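Long-range contact in conserved hypothetical protein (Pseudomonas aeruginosa, PDB 1YLL), which is of unknown function but belongs to the HutD family of beta-barrel proteins in the cupin clan, and is possibly linked to histidine utilisation: residues D[53-65]-D[90-102]. Sequence-based numbering, arbitrary orientation.
Sequences GGFSGFAGYQRII and AFAFSGDSEVHCT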
loop_
_atom_site.group_PDB
_atom_site.type_symbol
_atom_site.label_atom_id
_atom_site.label_comp_id
_atom_site.label_asym_id
_atom_site.label_seq_id
_atom_site.Cartn_x
_atom_site.Cartn_y
_atom_site.Cartn_z
ATOM N N GLY D 53 43.171 -0.282 12.822
ATOM C CA GLY D 53 44.149 0.250 11.895
ATOM C C GLY D 53 43.673 1.579 11.351
ATOM O O GLY D 53 42.545 2.001 11.634
ATOM N N GLY D 54 44.526 2.249 10.576
ATOM C CA GLY D 54 44.135 3.542 10.043
ATOM C C GLY D 54 43.126 3.399 8.929
ATOM O O GLY D 54 43.022 2.342 8.303
ATOM N N PHE D 55 42.353 4.456 8.696
ATOM C CA PHE D 55 41.371 4.453 7.619
ATOM C C PHE D 55 41.989 5.295 6.511
ATOM O O PHE D 55 42.607 6.328 6.774
ATOM C CB PHE D 55 40.045 5.082 8.064
ATOM C CG PHE D 55 39.117 4.135 8.773
ATOM C CD1 PHE D 55 37.901 4.602 9.290
ATOM C CD2 PHE D 55 39.447 2.792 8.944
ATOM C CE1 PHE D 55 37.032 3.742 9.970
ATOM C CE2 PHE D 55 38.571 1.906 9.631
ATOM C CZ PHE D 55 37.365 2.395 10.141
ATOM N N SER D 56 41.838 4.829 5.283
ATOM C CA SER D 56 42.356 5.524 4.117
ATOM C C SER D 56 41.557 6.800 3.926
ATOM O O SER D 56 40.373 6.870 4.276
ATOM C CB SER D 56 42.214 4.632 2.883
ATOM O OG SER D 56 42.975 3.440 3.037
ATOM N N GLY D 57 42.190 7.804 3.343
ATOM C CA GLY D 57 41.515 9.073 3.155
ATOM C C GLY D 57 40.619 9.182 1.945
ATOM O O GLY D 57 40.787 8.498 0.939
ATOM N N PHE D 58 39.653 10.073 2.065
ATOM C CA PHE D 58 38.722 10.352 0.977
ATOM C C PHE D 58 38.774 11.847 0.978
ATOM O O PHE D 58 37.888 12.544 1.472
ATOM C CB PHE D 58 37.324 9.832 1.311
ATOM C CG PHE D 58 37.131 8.363 0.987
ATOM C CD1 PHE D 58 37.449 7.375 1.918
ATOM C CD2 PHE D 58 36.614 7.977 -0.239
ATOM C CE1 PHE D 58 37.237 6.026 1.617
ATOM C CE2 PHE D 58 36.394 6.629 -0.564
ATOM C CZ PHE D 58 36.707 5.648 0.379
ATOM N N ALA D 59 39.883 12.350 0.442
ATOM C CA ALA D 59 40.129 13.776 0.378
ATOM C C ALA D 59 38.978 14.564 -0.220
ATOM O O ALA D 59 38.495 14.242 -1.317
ATOM C CB ALA D 59 41.391 14.036 -0.444
ATOM N N GLY D 60 38.570 15.610 0.493
ATOM C CA GLY D 60 37.510 16.477 0.020
ATOM C C GLY D 60 36.090 16.036 0.325
ATOM O O GLY D 60 35.142 16.807 0.129
ATOM N N TYR D 61 35.939 14.810 0.821
ATOM C CA TYR D 61 34.619 14.272 1.133
ATOM C C TYR D 61 34.250 14.338 2.595
ATOM O O TYR D 61 35.123 14.343 3.469
ATOM C CB TYR D 61 34.535 12.794 0.751
ATOM C CG TYR D 61 34.583 12.499 -0.718
ATOM C CD1 TYR D 61 35.790 12.170 -1.340
ATOM C CD2 TYR D 61 33.425 12.508 -1.487
ATOM C CE1 TYR D 61 35.832 11.843 -2.708
ATOM C CE2 TYR D 61 33.441 12.184 -2.846
ATOM C CZ TYR D 61 34.645 11.842 -3.458
ATOM O OH TYR D 61 34.660 11.431 -4.771
ATOM N N GLN D 62 32.935 14.405 2.849
ATOM C CA GLN D 62 32.376 14.361 4.208
ATOM C C GLN D 62 31.991 12.886 4.413
ATOM O O GLN D 62 31.485 12.247 3.519
ATOM C CB GLN D 62 31.095 15.196 4.293
ATOM C CG GLN D 62 30.346 15.035 5.607
ATOM C CD GLN D 62 31.158 15.548 6.767
ATOM O OE1 GLN D 62 31.402 14.845 7.757
ATOM N NE2 GLN D 62 31.569 16.792 6.662
ATOM N N ARG D 63 32.241 12.371 5.596
ATOM C CA ARG D 63 31.895 10.977 5.880
ATOM C C ARG D 63 30.974 10.899 7.078
ATOM O O ARG D 63 31.056 11.697 8.016
ATOM C CB ARG D 63 33.167 10.161 6.186
ATOM C CG ARG D 63 34.188 10.089 5.038
ATOM C CD ARG D 63 35.248 9.002 5.299
ATOM N NE ARG D 63 34.633 7.680 5.477
ATOM C CZ ARG D 63 35.323 6.543 5.558
ATOM N NH1 ARG D 63 36.645 6.565 5.480
ATOM N NH2 ARG D 63 34.692 5.371 5.706
ATOM N N ILE D 64 30.072 9.918 7.037
ATOM C CA ILE D 64 29.227 9.644 8.205
ATOM C C ILE D 64 29.297 8.115 8.298
ATOM O O ILE D 64 28.931 7.408 7.353
ATOM C CB ILE D 64 27.774 10.057 8.025
ATOM C CG1 ILE D 64 27.686 11.540 7.631
ATOM C CG2 ILE D 64 27.026 9.838 9.347
ATOM C CD1 ILE D 64 26.223 12.068 7.660
ATOM N N ILE D 65 29.749 7.602 9.440
ATOM C CA ILE D 65 29.874 6.160 9.592
ATOM C C ILE D 65 29.033 5.701 10.774
ATOM O O ILE D 65 28.850 6.443 11.735
ATOM C CB ILE D 65 31.364 5.799 9.860
ATOM C CG1 ILE D 65 31.560 4.290 9.851
ATOM C CG2 ILE D 65 31.818 6.415 11.185
ATOM C CD1 ILE D 65 32.978 3.932 9.520
ATOM N N ALA D 90 25.512 7.105 14.567
ATOM C CA ALA D 90 26.202 7.755 13.466
ATOM C C ALA D 90 27.239 8.757 13.949
ATOM O O ALA D 90 27.007 9.482 14.895
ATOM C CB ALA D 90 25.191 8.449 12.570
ATOM N N PHE D 91 28.353 8.804 13.234
ATOM C CA PHE D 91 29.471 9.676 13.571
ATOM C C PHE D 91 30.007 10.312 12.275
ATOM O O PHE D 91 30.352 9.627 11.321
ATOM C CB PHE D 91 30.536 8.817 14.238
ATOM C CG PHE D 91 31.765 9.579 14.656
ATOM C CD1 PHE D 91 31.773 10.319 15.823
ATOM C CD2 PHE D 91 32.912 9.535 13.874
ATOM C CE1 PHE D 91 32.930 11.018 16.212
ATOM C CE2 PHE D 91 34.062 10.221 14.250
ATOM C CZ PHE D 91 34.063 10.963 15.425
ATOM N N ALA D 92 30.076 11.637 12.262
ATOM C CA ALA D 92 30.552 12.353 11.083
ATOM C C ALA D 92 31.991 12.827 11.249
ATOM O O ALA D 92 32.382 13.259 12.345
ATOM C CB ALA D 92 29.653 13.598 10.814
ATOM N N PHE D 93 32.760 12.718 10.174
ATOM C CA PHE D 93 34.154 13.191 10.177
ATOM C C PHE D 93 34.570 13.490 8.762
ATOM O O PHE D 93 33.936 13.061 7.784
ATOM C CB PHE D 93 35.086 12.166 10.863
ATOM C CG PHE D 93 35.224 10.852 10.143
ATOM C CD1 PHE D 93 36.307 10.591 9.294
ATOM C CD2 PHE D 93 34.254 9.849 10.321
ATOM C CE1 PHE D 93 36.428 9.346 8.637
ATOM C CE2 PHE D 93 34.368 8.629 9.678
ATOM C CZ PHE D 93 35.450 8.364 8.833
ATOM N N SER D 94 35.611 14.306 8.639
ATOM C CA SER D 94 36.113 14.668 7.344
ATOM C C SER D 94 37.035 13.623 6.731
ATOM O O SER D 94 37.849 13.021 7.434
ATOM C CB SER D 94 36.868 15.996 7.468
ATOM O OG SER D 94 37.540 16.294 6.265
ATOM N N GLY D 95 36.899 13.429 5.421
ATOM C CA GLY D 95 37.757 12.524 4.690
ATOM C C GLY D 95 39.171 13.088 4.607
ATOM O O GLY D 95 40.093 12.389 4.162
ATOM N N ASP D 96 39.337 14.349 4.985
ATOM C CA ASP D 96 40.666 14.982 4.991
ATOM C C ASP D 96 41.387 14.734 6.321
ATOM O O ASP D 96 42.605 15.011 6.449
ATOM C CB ASP D 96 40.566 16.498 4.794
ATOM C CG ASP D 96 40.138 16.887 3.406
ATOM O OD1 ASP D 96 40.658 16.332 2.419
ATOM O OD2 ASP D 96 39.281 17.788 3.287
ATOM N N SER D 97 40.673 14.218 7.312
ATOM C CA SER D 97 41.272 13.975 8.616
ATOM C C SER D 97 42.090 12.691 8.671
ATOM O O SER D 97 41.900 11.766 7.874
ATOM C CB SER D 97 40.198 13.889 9.714
ATOM O OG SER D 97 39.625 15.150 10.030
ATOM N N GLU D 98 43.036 12.647 9.601
ATOM C CA GLU D 98 43.828 11.439 9.787
ATOM C C GLU D 98 42.951 10.703 10.788
ATOM O O GLU D 98 42.526 11.268 11.794
ATOM C CB GLU D 98 45.194 11.727 10.418
ATOM C CG GLU D 98 46.142 10.521 10.393
ATOM C CD GLU D 98 47.360 10.688 11.294
ATOM O OE1 GLU D 98 47.870 11.822 11.403
ATOM O OE2 GLU D 98 47.816 9.678 11.881
ATOM N N VAL D 99 42.680 9.445 10.495
ATOM C CA VAL D 99 41.809 8.629 11.326
ATOM C C VAL D 99 42.318 7.242 11.620
ATOM O O VAL D 99 42.721 6.523 10.723
ATOM C CB VAL D 99 40.421 8.494 10.640
ATOM C CG1 VAL D 99 39.485 7.650 11.497
ATOM C CG2 VAL D 99 39.818 9.894 10.420
ATOM N N HIS D 100 42.281 6.881 12.893
ATOM C CA HIS D 100 42.675 5.544 13.292
ATOM C C HIS D 100 41.466 4.894 13.960
ATOM O O HIS D 100 40.798 5.512 14.788
ATOM C CB HIS D 100 43.844 5.577 14.286
ATOM C CG HIS D 100 44.249 4.216 14.763
ATOM N ND1 HIS D 100 43.731 3.637 15.902
ATOM C CD2 HIS D 100 45.077 3.292 14.214
ATOM C CE1 HIS D 100 44.225 2.418 16.037
ATOM N NE2 HIS D 100 45.044 2.184 15.028
ATOM N N CYS D 101 41.182 3.648 13.579
ATOM C CA CYS D 101 40.062 2.937 14.151
ATOM C C CYS D 101 40.563 1.875 15.120
ATOM O O CYS D 101 41.387 1.044 14.753
ATOM C CB CYS D 101 39.281 2.247 13.040
ATOM S SG CYS D 101 38.013 1.094 13.635
ATOM N N THR D 102 40.077 1.922 16.353
ATOM C CA THR D 102 40.420 0.903 17.338
ATOM C C THR D 102 39.146 0.075 17.558
ATOM O O THR D 102 38.105 0.616 17.944
ATOM C CB THR D 102 40.817 1.545 18.683
ATOM O OG1 THR D 102 42.046 2.266 18.508
ATOM C CG2 THR D 102 40.994 0.501 19.749
HETATM O O HOH W 1 44.162 8.451 8.092
HETATM O O HOH W 2 35.866 17.751 3.545
#
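The backbone N of G95 gives a 2.8 Å hydrogen bond to Y61 O, almost straight along that carbonyl, and the weakly bound water 2 also reaches this oxygen. Here a type II turn, F58 to Y61, meets a type I turn, S94 to S97. D96 OD1 accepts from G60 N at 2.9 Å, met from above the carboxylate plane, while S94 OG accepts from D96 N in an ST turn. Beyond the turns the two segments pair twice as antiparallel strands, in R63–F93 and I65–F91 on one flank and G53–C101 on the other; water 1 bridges F55 O and V99 N. On the sheet face shared with I65 and F91, R63 and F93 run side by side: R63 CB sits over the ring face, 4.0 Å from its centroid, and the bend at chi3 (58°) turns one face of the guanidinium to F93 CZ, the two planes 40° apart. I65 CG2 meets the F93 ring edge. C101 CB covers one face of the F55 ring, 3.5 Å from F55 CZ. R63 NH2 goes on to N112 of strand 108-115, which pairs with strand 62-69, whereas strand 99-103 lies between strands 53-55 and 73-77, so the contact joins two sheets of what is probably one of the protein's cupin-type barrels.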